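Long-range contacts in MoaF-like domain-containing protein (Burkholderia vietnamiensis, PDB 5HAL), which is of unknown function, though its closed calycin-type beta-barrel is consistent with the binding of a small molecule: residues Glu24-Gly29 with Asp109-Ala114; Tyr71-Gln76 with Asp87-Gly92; Gly29-Asn34 with Ile47-Tyr52; Gly20-Val25 with Leu33-Glu38; Arg80-His85 with Phe97-Ser102. All coordinates share one frame; numbering follows the deposited sequence.

In the fold
All five contacts belong to one antiparallel eight-stranded barrel, strands following chain order. Contact 1 closes it, joining first strand to last; contacts 2 to 5 each join consecutive strands. Contacts 1 and 4 share Glu24 and Val25 on strand 22-27, and contacts 3 and 4 share strand 30-36. Contacts 2 and 5 both use strand 82-88, where Ile73 O lies 2.7 Å from His85 N. Contacts 4 and 5, centres about 19 Å apart on opposite sides of the chain's centre, still meet through the interior: Asn34 OD1 approaches His85 CE1 at 3.1 Å. Tyr27 OH of contact 1 is 3.4 Å from the same CE1, and 1,2-ethanediol bound to His85 suggests a pocket there.

Contact 1 (Glu24-Gly29 with Asp109-Ala114); sequences EVRYDG and DGSLRA
Strands 22-27 and 105-114, first and last of the antiparallel barrel, meet through the pairs Glu24-Arg113, Val25-Leu112 and Arg26-Ser111 and so close it, as expected in the calycin clan. The axes of the strand segments approach to 4.7 Å, directions 160° apart. Glu24 N donates to Arg113 O at 2.8 Å and Arg113 N bonds back to Glu24 O; Arg26 N donates to Ser111 O and Ser111 N to Arg26 O, both at 3.1 Å.

On the face carrying Glu24, Arg26 and Arg113, charges form a network. Chi1 of Glu24, -178°, sets CG anti to the backbone N, and the side chain runs beside that of Arg113, pointing the same way. Glu24 OE1 receives Arg26 NH2 at 3.0 Å from above the carboxylate plane, a salt bridge, while Arg113 NE makes only a long ion pair with OE1 at 3.7 Å, the Glu24 carboxylate and Arg113 guanidinium planes being 84° apart. Shared so, the carboxylate would offset repulsion between the two guanidinium groups.

On the other face Val25 and Leu112 lie side by side, CG1 of Val25 4.0 Å from CD1 of Leu112. Tyr27 turns the edge of its ring to the opposite backbone, CD1 lying 3.4 Å from Gly110 N, and its OH bonds to Ser94 OG. Where direct pairing ends, a water accepts from Asp28 N and donates to Asp109 O, both at 2.9 Å.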
# COMPACT_ATOMS: atom_id res chain seq x y z
N GLU A 24 -0.42 -1.92 -8.90
CA GLU A 24 0.58 -0.87 -9.08
C GLU A 24 0.01 0.47 -8.62
O GLU A 24 -1.07 0.88 -9.07
CB GLU A 24 1.03 -0.78 -10.53
CG GLU A 24 2.09 0.27 -10.73
CD GLU A 24 2.62 0.30 -12.15
OE1 GLU A 24 1.91 0.79 -13.05
OE2 GLU A 24 3.75 -0.20 -12.36
N VAL A 25 0.74 1.15 -7.74
CA VAL A 25 0.37 2.48 -7.29
C VAL A 25 1.39 3.47 -7.85
O VAL A 25 2.60 3.22 -7.77
CB VAL A 25 0.28 2.56 -5.75
CG1 VAL A 25 -1.00 1.87 -5.27
CG2 VAL A 25 1.51 1.91 -5.07
N ARG A 26 0.91 4.57 -8.42
CA ARG A 26 1.77 5.58 -9.02
C ARG A 26 1.46 6.93 -8.39
O ARG A 26 0.32 7.40 -8.44
CB ARG A 26 1.58 5.64 -10.54
CG ARG A 26 1.63 4.29 -11.25
CD ARG A 26 1.71 4.45 -12.78
NE ARG A 26 3.04 4.92 -13.18
CZ ARG A 26 3.96 4.18 -13.78
NH1 ARG A 26 5.14 4.70 -14.08
NH2 ARG A 26 3.70 2.91 -14.10
N TYR A 27 2.48 7.55 -7.80
CA TYR A 27 2.37 8.87 -7.19
C TYR A 27 3.46 9.76 -7.77
O TYR A 27 4.37 9.29 -8.45
CB TYR A 27 2.51 8.80 -5.66
CG TYR A 27 1.84 7.63 -4.98
CD1 TYR A 27 0.51 7.69 -4.57
CD2 TYR A 27 2.55 6.47 -4.71
CE1 TYR A 27 -0.09 6.62 -3.92
CE2 TYR A 27 1.95 5.40 -4.07
CZ TYR A 27 0.63 5.49 -3.68
OH TYR A 27 0.04 4.42 -3.05
N ASP A 28 3.37 11.05 -7.50
CA ASP A 28 4.46 11.93 -7.88
C ASP A 28 5.75 11.46 -7.22
O ASP A 28 5.86 11.43 -5.99
CB ASP A 28 4.13 13.37 -7.49
CG ASP A 28 5.14 14.35 -8.03
OD1 ASP A 28 5.73 14.08 -9.10
OD2 ASP A 28 5.36 15.39 -7.38
N GLY A 29 6.71 11.05 -8.04
CA GLY A 29 8.01 10.64 -7.55
C GLY A 29 8.09 9.25 -6.96
O GLY A 29 9.11 8.91 -6.35
N ASP A 109 -0.90 11.19 -3.29
CA ASP A 109 -2.08 10.53 -3.81
C ASP A 109 -1.87 10.25 -5.29
O ASP A 109 -1.24 11.05 -6.00
CB ASP A 109 -3.33 11.36 -3.55
CG ASP A 109 -3.57 12.37 -4.61
OD1 ASP A 109 -2.82 13.36 -4.63
OD2 ASP A 109 -4.50 12.16 -5.42
N GLY A 110 -2.34 9.10 -5.75
CA GLY A 110 -2.16 8.74 -7.13
C GLY A 110 -3.12 7.68 -7.59
O GLY A 110 -4.20 7.51 -7.03
N SER A 111 -2.70 6.97 -8.63
CA SER A 111 -3.51 5.94 -9.25
C SER A 111 -3.23 4.58 -8.63
O SER A 111 -2.19 4.36 -8.01
CB SER A 111 -3.23 5.89 -10.75
OG SER A 111 -1.87 5.59 -10.96
N LEU A 112 -4.18 3.67 -8.82
CA LEU A 112 -4.08 2.30 -8.36
C LEU A 112 -4.70 1.41 -9.42
O LEU A 112 -5.84 1.63 -9.83
CB LEU A 112 -4.78 2.10 -7.01
CG LEU A 112 -4.84 0.68 -6.43
CD1 LEU A 112 -4.84 0.71 -4.91
CD2 LEU A 112 -6.05 -0.08 -6.94
N ARG A 113 -3.95 0.40 -9.88
CA ARG A 113 -4.51 -0.48 -10.90
C ARG A 113 -4.00 -1.91 -10.72
O ARG A 113 -2.85 -2.14 -10.32
CB ARG A 113 -4.21 0.02 -12.31
CG ARG A 113 -2.76 -0.09 -12.71
CD ARG A 113 -2.58 -0.07 -14.22
NE ARG A 113 -1.23 -0.51 -14.57
CZ ARG A 113 -0.93 -1.72 -15.05
NH1 ARG A 113 -1.89 -2.61 -15.27
NH2 ARG A 113 0.33 -2.03 -15.32
N ALA A 114 -4.87 -2.86 -11.04
CA ALA A 114 -4.54 -4.28 -10.96
C ALA A 114 -3.46 -4.65 -11.98
O ALA A 114 -3.51 -4.23 -13.13
CB ALA A 114 -5.78 -5.13 -11.22
O HOH W 1 -1.51 2.81 -10.90
O HOH W 2 -0.28 1.84 -12.96
O HOH W 3 1.39 12.08 -5.58

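Contact 2 (Tyr71-Gln76 with Asp87-Gly92); sequences YAIAWQ and DDFAAG
The rings of Tyr71 and Phe89 meet obliquely at the end of the beta hairpin formed by strands 70-76 and 82-88, their planes 60° apart and centroids 6.0 Å apart. Phe89 CD2 and CE2 lie at the edge of the Tyr71 ring, close to its plane, and CE2 is 3.7 Å from Tyr71 CD1. In turn the Phe89 ring has Ile73 CD1 at its own edge, 4.3 Å from CZ. Further side chains extend the cluster: Phe18 meets Tyr71 edge-to-face, and Phe23 meets Phe89 in the same manner, while Leu112 packs on Phe89 from strand 105-114.

Within these two segments the backbones pair once, Tyr71 with Asp87, a hydrogen-bonded antiparallel pair. Tyr71 N donates to Asp87 O and Asp87 N to Tyr71 O, both at 3.0 Å, the second with an angle at hydrogen of 167°. The side chains of Asp87 and Ile73 cross at about a right angle, OD2 of Asp87 4.1 Å from CD1 of Ile73; the hydrogen-bond partner of OD2 is His85 ND1, and OD1 pairs with Ser94 OG, so the buried carboxylate is held through both oxygens.

Beyond Asp87 the chain leaves the sheet in an Asx turn. Asp88 OD1 takes two backbone donors at 3.0 Å each: Ala90 N nearly in line with the C-O bond, and Ala91 N from above the carboxylate plane.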
# COMPACT_ATOMS: atom_id res chain seq x y z
N TYR A 71 -10.78 0.95 1.08
CA TYR A 71 -10.26 0.37 2.31
C TYR A 71 -9.13 1.21 2.88
O TYR A 71 -8.29 1.73 2.14
CB TYR A 71 -9.77 -1.09 2.06
CG TYR A 71 -10.84 -1.93 1.44
CD1 TYR A 71 -10.95 -2.03 0.06
CD2 TYR A 71 -11.79 -2.56 2.23
CE1 TYR A 71 -11.99 -2.77 -0.52
CE2 TYR A 71 -12.82 -3.31 1.66
CZ TYR A 71 -12.91 -3.40 0.29
OH TYR A 71 -13.91 -4.13 -0.27
N ALA A 72 -9.11 1.32 4.21
CA ALA A 72 -7.95 1.81 4.94
C ALA A 72 -7.00 0.64 5.21
O ALA A 72 -7.33 -0.30 5.94
CB ALA A 72 -8.38 2.49 6.24
N ILE A 73 -5.81 0.70 4.62
CA ILE A 73 -4.80 -0.35 4.72
C ILE A 73 -3.58 0.26 5.40
O ILE A 73 -3.07 1.30 4.95
CB ILE A 73 -4.46 -0.91 3.32
CG1 ILE A 73 -5.75 -1.34 2.61
CG2 ILE A 73 -3.44 -2.06 3.40
CD1 ILE A 73 -5.56 -1.74 1.16
N ALA A 74 -3.12 -0.35 6.49
CA ALA A 74 -2.05 0.25 7.29
C ALA A 74 -1.05 -0.81 7.72
O ALA A 74 -1.39 -1.97 7.94
CB ALA A 74 -2.58 0.97 8.56
N TRP A 75 0.20 -0.39 7.85
CA TRP A 75 1.25 -1.30 8.28
C TRP A 75 2.43 -0.48 8.79
O TRP A 75 2.52 0.73 8.58
CB TRP A 75 1.69 -2.23 7.15
CG TRP A 75 2.39 -1.54 6.00
CD1 TRP A 75 3.71 -1.20 5.93
CD2 TRP A 75 1.80 -1.14 4.75
NE1 TRP A 75 3.99 -0.62 4.71
CE2 TRP A 75 2.83 -0.57 3.97
CE3 TRP A 75 0.50 -1.21 4.21
CZ2 TRP A 75 2.61 -0.07 2.68
CZ3 TRP A 75 0.28 -0.72 2.94
CH2 TRP A 75 1.33 -0.16 2.18
N GLN A 76 3.34 -1.17 9.47
CA GLN A 76 4.57 -0.57 9.95
C GLN A 76 5.73 -1.41 9.43
O GLN A 76 5.72 -2.63 9.54
CB GLN A 76 4.58 -0.50 11.47
CG GLN A 76 5.81 0.14 12.07
CD GLN A 76 5.57 0.52 13.53
OE1 GLN A 76 4.86 -0.18 14.26
NE2 GLN A 76 6.13 1.65 13.95
N ASP A 87 -7.24 3.21 -0.22
CA ASP A 87 -7.17 2.67 -1.57
C ASP A 87 -8.58 2.33 -2.03
O ASP A 87 -9.26 1.51 -1.42
CB ASP A 87 -6.26 1.45 -1.62
CG ASP A 87 -4.79 1.83 -1.51
OD1 ASP A 87 -4.50 3.04 -1.54
OD2 ASP A 87 -3.92 0.93 -1.41
N ASP A 88 -9.01 2.98 -3.11
CA ASP A 88 -10.33 2.80 -3.70
C ASP A 88 -10.14 1.96 -4.96
O ASP A 88 -9.61 2.45 -5.97
CB ASP A 88 -10.95 4.17 -4.00
CG ASP A 88 -12.32 4.10 -4.67
OD1 ASP A 88 -12.70 3.06 -5.24
OD2 ASP A 88 -13.02 5.13 -4.63
N PHE A 89 -10.54 0.69 -4.89
CA PHE A 89 -10.28 -0.25 -5.97
C PHE A 89 -11.27 -0.14 -7.12
O PHE A 89 -11.04 -0.76 -8.16
CB PHE A 89 -10.27 -1.69 -5.43
CG PHE A 89 -9.12 -1.96 -4.51
CD1 PHE A 89 -7.98 -2.59 -4.97
CD2 PHE A 89 -9.16 -1.54 -3.19
CE1 PHE A 89 -6.91 -2.82 -4.13
CE2 PHE A 89 -8.10 -1.77 -2.34
CZ PHE A 89 -6.96 -2.41 -2.82
N ALA A 90 -12.35 0.61 -6.97
CA ALA A 90 -13.26 0.82 -8.09
C ALA A 90 -12.84 2.03 -8.91
O ALA A 90 -12.78 1.96 -10.14
CB ALA A 90 -14.70 0.99 -7.59
N ALA A 91 -12.54 3.15 -8.25
CA ALA A 91 -12.06 4.33 -8.94
C ALA A 91 -10.60 4.22 -9.34
O ALA A 91 -10.14 5.01 -10.18
CB ALA A 91 -12.26 5.57 -8.07
N GLY A 92 -9.86 3.28 -8.76
CA GLY A 92 -8.44 3.17 -9.06
C GLY A 92 -7.60 4.30 -8.49
O GLY A 92 -6.72 4.83 -9.18

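Contact 3 (Gly29-Asn34 with Ile47-Tyr52); sequences GLTALN and ITDGPY
Thr31 presses against two successive residues of the opposite strand, and each atom of its side chain has a partner there. CB sits 3.5 Å from Asp49 CB. OG1 continues beside the same residue, 3.6 Å from Asp49 CB. With chi1 -61° OG1 lies beside the backbone N; the methyl CG2, anti to that N, turns instead to Thr48 and comes 3.3 Å from its OG1.

One residue facing two is the mark of a classic beta bulge, here in the hairpin of strands 30-36 and 42-49. Thr31 pairs with Asp49 but Ala32 with Ile47, a shift of one residue. Thr31 O receives both amides: Thr48 N at 2.9 Å, tilted 32° from the carbonyl plane, and Asp49 N weakly at 3.3 Å. The return bond, Thr31 N to Asp49 O, is also weak at 3.4 Å though nearly straight, 170° at hydrogen.

On the side opposite Thr31, Leu30 CD1 touches Ile47 CG2 at 3.6 Å, the two side chains crossing at about a right angle. Past Asp49 the pairing gives way to a turn, where Gly50 CA makes a CH...O contact of 3.6 Å with Gly29 O.

With one sound bond and two weak ones, the bulge leaves this surface-lying end of the hairpin held unevenly by backbone bonds, with side-chain contacts of Thr31, Thr48, Asp49 and Leu30 alongside them.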
# COMPACT_ATOMS: atom_id res chain seq x y z
N GLY A 29 6.71 11.05 -8.04
CA GLY A 29 8.01 10.64 -7.55
C GLY A 29 8.09 9.25 -6.96
O GLY A 29 9.11 8.91 -6.35
N LEU A 30 7.06 8.42 -7.12
CA LEU A 30 7.07 7.09 -6.52
C LEU A 30 6.12 6.17 -7.27
O LEU A 30 4.95 6.51 -7.45
CB LEU A 30 6.69 7.17 -5.03
CG LEU A 30 6.45 5.84 -4.31
CD1 LEU A 30 7.67 4.98 -4.43
CD2 LEU A 30 6.10 6.08 -2.84
N THR A 31 6.64 5.02 -7.70
CA THR A 31 5.83 3.94 -8.23
C THR A 31 6.16 2.68 -7.46
O THR A 31 7.34 2.39 -7.20
CB THR A 31 6.08 3.70 -9.72
OG1 THR A 31 5.74 4.89 -10.45
CG2 THR A 31 5.24 2.54 -10.24
N ALA A 32 5.13 1.93 -7.07
CA ALA A 32 5.35 0.72 -6.30
C ALA A 32 4.32 -0.33 -6.69
O ALA A 32 3.25 -0.02 -7.23
CB ALA A 32 5.29 0.98 -4.80
N LEU A 33 4.66 -1.58 -6.41
CA LEU A 33 3.74 -2.70 -6.50
C LEU A 33 3.37 -3.11 -5.09
O LEU A 33 4.25 -3.22 -4.23
CB LEU A 33 4.39 -3.87 -7.26
CG LEU A 33 4.77 -3.67 -8.73
CD1 LEU A 33 5.64 -4.82 -9.25
CD2 LEU A 33 3.52 -3.58 -9.56
N ASN A 34 2.07 -3.31 -4.82
CA ASN A 34 1.60 -3.86 -3.55
C ASN A 34 0.98 -5.23 -3.87
O ASN A 34 -0.06 -5.30 -4.54
CB ASN A 34 0.57 -2.96 -2.85
CG ASN A 34 1.08 -1.53 -2.56
OD1 ASN A 34 0.26 -0.62 -2.36
ND2 ASN A 34 2.39 -1.33 -2.53
N ILE A 47 9.34 -1.22 -4.76
CA ILE A 47 9.42 0.14 -5.28
C ILE A 47 10.13 0.09 -6.63
O ILE A 47 11.30 -0.30 -6.71
CB ILE A 47 10.14 1.06 -4.30
CG1 ILE A 47 9.41 1.04 -2.95
CG2 ILE A 47 10.25 2.49 -4.86
CD1 ILE A 47 10.04 1.95 -1.92
N THR A 48 9.43 0.46 -7.69
CA THR A 48 9.94 0.32 -9.04
C THR A 48 10.32 1.65 -9.69
O THR A 48 10.80 1.65 -10.82
CB THR A 48 8.92 -0.40 -9.94
OG1 THR A 48 7.78 0.44 -10.14
CG2 THR A 48 8.47 -1.72 -9.30
N ASP A 49 10.12 2.77 -9.00
CA ASP A 49 10.45 4.06 -9.59
C ASP A 49 10.65 5.09 -8.49
O ASP A 49 10.00 5.03 -7.44
CB ASP A 49 9.36 4.51 -10.58
CG ASP A 49 9.89 5.41 -11.68
OD1 ASP A 49 11.13 5.52 -11.82
OD2 ASP A 49 9.07 5.99 -12.41
N GLY A 50 11.56 6.02 -8.72
CA GLY A 50 11.85 7.04 -7.75
C GLY A 50 13.15 6.75 -7.03
O GLY A 50 13.85 5.78 -7.32
N PRO A 51 13.50 7.59 -6.05
CA PRO A 51 14.82 7.47 -5.41
C PRO A 51 15.00 6.20 -4.61
O PRO A 51 16.14 5.87 -4.27
CB PRO A 51 14.88 8.71 -4.51
CG PRO A 51 13.46 9.01 -4.20
CD PRO A 51 12.70 8.67 -5.46
N TYR A 52 13.94 5.47 -4.29
CA TYR A 52 14.06 4.25 -3.50
C TYR A 52 13.80 3.00 -4.33
O TYR A 52 13.56 1.93 -3.77
CB TYR A 52 13.12 4.31 -2.30
CG TYR A 52 13.55 5.33 -1.28
CD1 TYR A 52 14.66 5.11 -0.48
CD2 TYR A 52 12.86 6.53 -1.14
CE1 TYR A 52 15.08 6.05 0.45
CE2 TYR A 52 13.27 7.48 -0.21
CZ TYR A 52 14.38 7.24 0.58
OH TYR A 52 14.79 8.17 1.50

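Contact 4 (Gly20-Val25 with Leu33-Glu38); sequences GKTFEV and LNAYDE
Phe23 and Asn34 form the tight centre of this antiparallel hairpin: Asn34 N donates to Phe23 O at 2.8 Å, 168° at hydrogen, and Phe23 N bonds back to Asn34 O at 2.9 Å. Next along, Tyr36 N reaches Lys21 O at 2.8 Å. Side chains are close as well. Thr22 OG1 lies 3.2 Å from Ala35 CB, and on the other face the rings of Phe23 and Tyr36 meet edge to edge, CD2 to CD2 at 3.9 Å. Asn34 also brings OD1 to 3.9 Å from Val25 CG2.

Toward Gly20 the pairing slackens. Gly20 N is shared between Tyr36 O and Asp37 O, both bonds weak. The one from Gly20 N to Tyr36 O is short at 2.8 Å but bent to 126° at hydrogen. The side chain of exposed Glu38 touches Gly20 through CG, 4.0 Å from Gly20 CA, and the Lys21 chain leads away to bond Pro17 O through NZ.

The sheet continues on both sides. Strand 42-49 flanks strand 30-36, with Met43 and Tyr45 against Asn34, while strand 105-114 flanks strand 22-27, bringing Leu112 and Ala114 against Phe23; Phe18 and Tyr61 each meet the Tyr36 ring edge-to-face.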
# COMPACT_ATOMS: atom_id res chain seq x y z
N GLY A 20 -4.56 -12.13 -2.64
CA GLY A 20 -4.15 -12.91 -3.79
C GLY A 20 -3.93 -12.12 -5.07
O GLY A 20 -3.83 -12.72 -6.14
N LYS A 21 -3.83 -10.79 -4.98
CA LYS A 21 -3.74 -9.91 -6.14
C LYS A 21 -2.64 -8.88 -5.93
O LYS A 21 -2.25 -8.59 -4.79
CB LYS A 21 -5.07 -9.18 -6.39
CG LYS A 21 -6.22 -10.14 -6.77
CD LYS A 21 -7.56 -9.44 -6.64
CE LYS A 21 -8.70 -10.43 -6.76
NZ LYS A 21 -9.98 -9.81 -6.33
N THR A 22 -2.15 -8.31 -7.03
CA THR A 22 -1.09 -7.31 -7.02
C THR A 22 -1.58 -6.05 -7.71
O THR A 22 -2.28 -6.12 -8.73
CB THR A 22 0.18 -7.85 -7.68
OG1 THR A 22 0.66 -8.97 -6.93
CG2 THR A 22 1.29 -6.79 -7.73
N PHE A 23 -1.20 -4.90 -7.16
CA PHE A 23 -1.63 -3.60 -7.66
C PHE A 23 -0.43 -2.69 -7.82
O PHE A 23 0.49 -2.71 -7.00
CB PHE A 23 -2.67 -2.97 -6.69
CG PHE A 23 -3.85 -3.86 -6.49
CD1 PHE A 23 -4.96 -3.76 -7.33
CD2 PHE A 23 -3.81 -4.88 -5.54
CE1 PHE A 23 -6.03 -4.63 -7.19
CE2 PHE A 23 -4.87 -5.75 -5.39
CZ PHE A 23 -5.99 -5.63 -6.22
N GLU A 24 -0.42 -1.92 -8.90
CA GLU A 24 0.58 -0.87 -9.08
C GLU A 24 0.01 0.47 -8.62
O GLU A 24 -1.07 0.88 -9.07
CB GLU A 24 1.03 -0.78 -10.53
CG GLU A 24 2.09 0.27 -10.73
CD GLU A 24 2.62 0.30 -12.15
OE1 GLU A 24 1.91 0.79 -13.05
OE2 GLU A 24 3.75 -0.20 -12.36
N VAL A 25 0.74 1.15 -7.74
CA VAL A 25 0.37 2.48 -7.29
C VAL A 25 1.39 3.47 -7.85
O VAL A 25 2.60 3.22 -7.77
CB VAL A 25 0.28 2.56 -5.75
CG1 VAL A 25 -1.00 1.87 -5.27
CG2 VAL A 25 1.51 1.91 -5.07
N LEU A 33 4.66 -1.58 -6.41
CA LEU A 33 3.74 -2.70 -6.50
C LEU A 33 3.37 -3.11 -5.09
O LEU A 33 4.25 -3.22 -4.23
CB LEU A 33 4.39 -3.87 -7.26
CG LEU A 33 4.77 -3.67 -8.73
CD1 LEU A 33 5.64 -4.82 -9.25
CD2 LEU A 33 3.52 -3.58 -9.56
N ASN A 34 2.07 -3.31 -4.82
CA ASN A 34 1.60 -3.86 -3.55
C ASN A 34 0.98 -5.23 -3.87
O ASN A 34 -0.06 -5.30 -4.54
CB ASN A 34 0.57 -2.96 -2.85
CG ASN A 34 1.08 -1.53 -2.56
OD1 ASN A 34 0.26 -0.62 -2.36
ND2 ASN A 34 2.39 -1.33 -2.53
N ALA A 35 1.60 -6.31 -3.39
CA ALA A 35 1.20 -7.67 -3.72
C ALA A 35 0.63 -8.32 -2.47
O ALA A 35 1.37 -8.67 -1.55
CB ALA A 35 2.38 -8.49 -4.25
N TYR A 36 -0.68 -8.52 -2.46
CA TYR A 36 -1.37 -9.06 -1.29
C TYR A 36 -1.36 -10.58 -1.35
O TYR A 36 -1.94 -11.18 -2.27
CB TYR A 36 -2.79 -8.51 -1.20
CG TYR A 36 -2.72 -7.03 -0.91
CD1 TYR A 36 -2.56 -6.57 0.39
CD2 TYR A 36 -2.73 -6.09 -1.94
CE1 TYR A 36 -2.46 -5.22 0.67
CE2 TYR A 36 -2.63 -4.72 -1.68
CZ TYR A 36 -2.49 -4.30 -0.36
OH TYR A 36 -2.39 -2.96 -0.07
N ASP A 37 -0.71 -11.19 -0.36
CA ASP A 37 -0.72 -12.64 -0.17
C ASP A 37 -2.14 -13.18 -0.08
O ASP A 37 -3.05 -12.50 0.41
CB ASP A 37 0.05 -12.98 1.11
CG ASP A 37 0.45 -14.45 1.19
OD1 ASP A 37 -0.42 -15.28 1.49
OD2 ASP A 37 1.62 -14.77 0.91
N GLU A 38 -2.33 -14.42 -0.54
CA GLU A 38 -3.62 -15.10 -0.37
C GLU A 38 -4.04 -15.16 1.08
O GLU A 38 -5.24 -15.28 1.36
CB GLU A 38 -3.58 -16.54 -0.94
CG GLU A 38 -3.46 -16.63 -2.45
CD GLU A 38 -3.65 -18.05 -3.02
OE1 GLU A 38 -3.08 -19.04 -2.49
OE2 GLU A 38 -4.38 -18.17 -4.02

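Contact 5 (Arg80-His85 with Phe97-Ser102); sequences RATVVH and FFTAAS. With EDO (1,2-ethanediol), chain B.
Phe97 O, in the hairpin of strands 82-88 and 93-99, receives Val84 N at 2.8 Å, nearly straight at 169°, and a CH...O contact from Val83 CA at 3.5 Å. Phe97 N bonds back to Val84 O; Thr82 N donates to Thr99 O and Thr99 N to Thr82 O, these two both at 2.9 Å. The two threonine side chains lie side by side, and one water bonds to both OG1 atoms.

On the opposite face, Phe98 crosses Val83 obliquely, CG2 of Val83 3.7 Å from CD2 of Phe98, and Ala81 CB is 3.8 Å from Phe98 CE2. Ala100 N stands over one face of the Phe98 ring; over the other lies O2 of a 1,2-ethanediol, probably from the crystallisation liquor. Its O1 shares a hydrogen bond of 2.9 Å with His85 NE2.

The diol joins a hydrogen bond to His85 with contact to the Phe98 face, consistent with a pocket for a small polar molecule; any natural ligand is unknown.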
# COMPACT_ATOMS: atom_id res chain seq x y z
N ARG A 80 10.38 0.74 11.43
CA ARG A 80 9.30 1.38 12.21
C ARG A 80 8.67 2.58 11.50
O ARG A 80 7.84 3.28 12.10
CB ARG A 80 9.77 1.79 13.62
CG ARG A 80 10.17 0.56 14.50
CD ARG A 80 10.87 0.98 15.77
NE ARG A 80 12.11 1.68 15.47
CZ ARG A 80 12.58 2.72 16.15
NH1 ARG A 80 11.90 3.21 17.19
NH2 ARG A 80 13.73 3.28 15.79
N ALA A 81 9.00 2.82 10.23
CA ALA A 81 8.19 3.73 9.42
C ALA A 81 6.76 3.22 9.33
O ALA A 81 6.53 2.00 9.29
CB ALA A 81 8.79 3.87 8.02
N THR A 82 5.78 4.13 9.32
CA THR A 82 4.38 3.74 9.25
C THR A 82 3.73 4.24 7.97
O THR A 82 4.08 5.31 7.45
CB THR A 82 3.57 4.26 10.45
OG1 THR A 82 3.54 5.70 10.42
CG2 THR A 82 4.19 3.80 11.75
N VAL A 83 2.77 3.46 7.47
CA VAL A 83 2.11 3.74 6.21
C VAL A 83 0.61 3.55 6.39
O VAL A 83 0.18 2.52 6.92
CB VAL A 83 2.62 2.83 5.07
CG1 VAL A 83 1.88 3.14 3.76
CG2 VAL A 83 4.13 2.98 4.90
N VAL A 84 -0.17 4.52 5.93
CA VAL A 84 -1.62 4.40 5.84
C VAL A 84 -2.01 4.66 4.39
O VAL A 84 -1.71 5.74 3.85
CB VAL A 84 -2.34 5.38 6.77
CG1 VAL A 84 -3.85 5.31 6.55
CG2 VAL A 84 -2.00 5.10 8.23
N HIS A 85 -2.67 3.69 3.78
CA HIS A 85 -3.31 3.83 2.47
C HIS A 85 -4.82 3.99 2.64
O HIS A 85 -5.43 3.29 3.44
CB HIS A 85 -3.11 2.59 1.60
CG HIS A 85 -1.80 2.54 0.88
ND1 HIS A 85 -1.66 1.90 -0.34
CD2 HIS A 85 -0.57 2.99 1.22
CE1 HIS A 85 -0.40 1.99 -0.73
NE2 HIS A 85 0.28 2.64 0.20
N PHE A 97 -0.43 8.24 3.45
CA PHE A 97 0.21 9.01 4.50
C PHE A 97 1.34 8.15 5.03
O PHE A 97 1.11 7.00 5.43
CB PHE A 97 -0.79 9.34 5.61
CG PHE A 97 -2.05 10.02 5.10
CD1 PHE A 97 -2.14 11.40 5.09
CD2 PHE A 97 -3.12 9.27 4.62
CE1 PHE A 97 -3.30 12.04 4.60
CE2 PHE A 97 -4.27 9.90 4.14
CZ PHE A 97 -4.36 11.30 4.14
N PHE A 98 2.55 8.68 5.03
CA PHE A 98 3.75 7.89 5.28
C PHE A 98 4.60 8.67 6.28
O PHE A 98 4.95 9.83 6.03
CB PHE A 98 4.48 7.60 3.95
CG PHE A 98 5.91 7.17 4.09
CD1 PHE A 98 6.93 7.90 3.48
CD2 PHE A 98 6.25 6.01 4.79
CE1 PHE A 98 8.27 7.49 3.59
CE2 PHE A 98 7.59 5.60 4.90
CZ PHE A 98 8.60 6.34 4.31
N THR A 99 4.86 8.07 7.43
CA THR A 99 5.74 8.66 8.44
C THR A 99 7.03 7.85 8.40
O THR A 99 7.04 6.67 8.79
CB THR A 99 5.12 8.63 9.84
OG1 THR A 99 3.83 9.27 9.82
CG2 THR A 99 6.03 9.35 10.83
N ALA A 100 8.11 8.46 7.91
CA ALA A 100 9.39 7.78 7.87
C ALA A 100 9.93 7.57 9.28
O ALA A 100 9.50 8.21 10.24
CB ALA A 100 10.40 8.57 7.04
N ALA A 101 10.91 6.66 9.40
CA ALA A 101 11.58 6.47 10.69
C ALA A 101 12.17 7.78 11.21
O ALA A 101 12.31 7.97 12.42
CB ALA A 101 12.67 5.41 10.57
N SER A 102 12.52 8.69 10.31
CA SER A 102 13.00 10.01 10.68
C SER A 102 11.90 10.95 11.17
O SER A 102 12.22 12.06 11.63
CB SER A 102 13.69 10.65 9.47
OG SER A 102 12.72 10.88 8.46
C1 EDO B . 3.85 4.24 0.76
O1 EDO B . 2.95 3.58 -0.14
C2 EDO B . 5.24 3.64 0.64
O2 EDO B . 6.21 4.43 1.34
O HOH W 4 1.84 7.42 9.00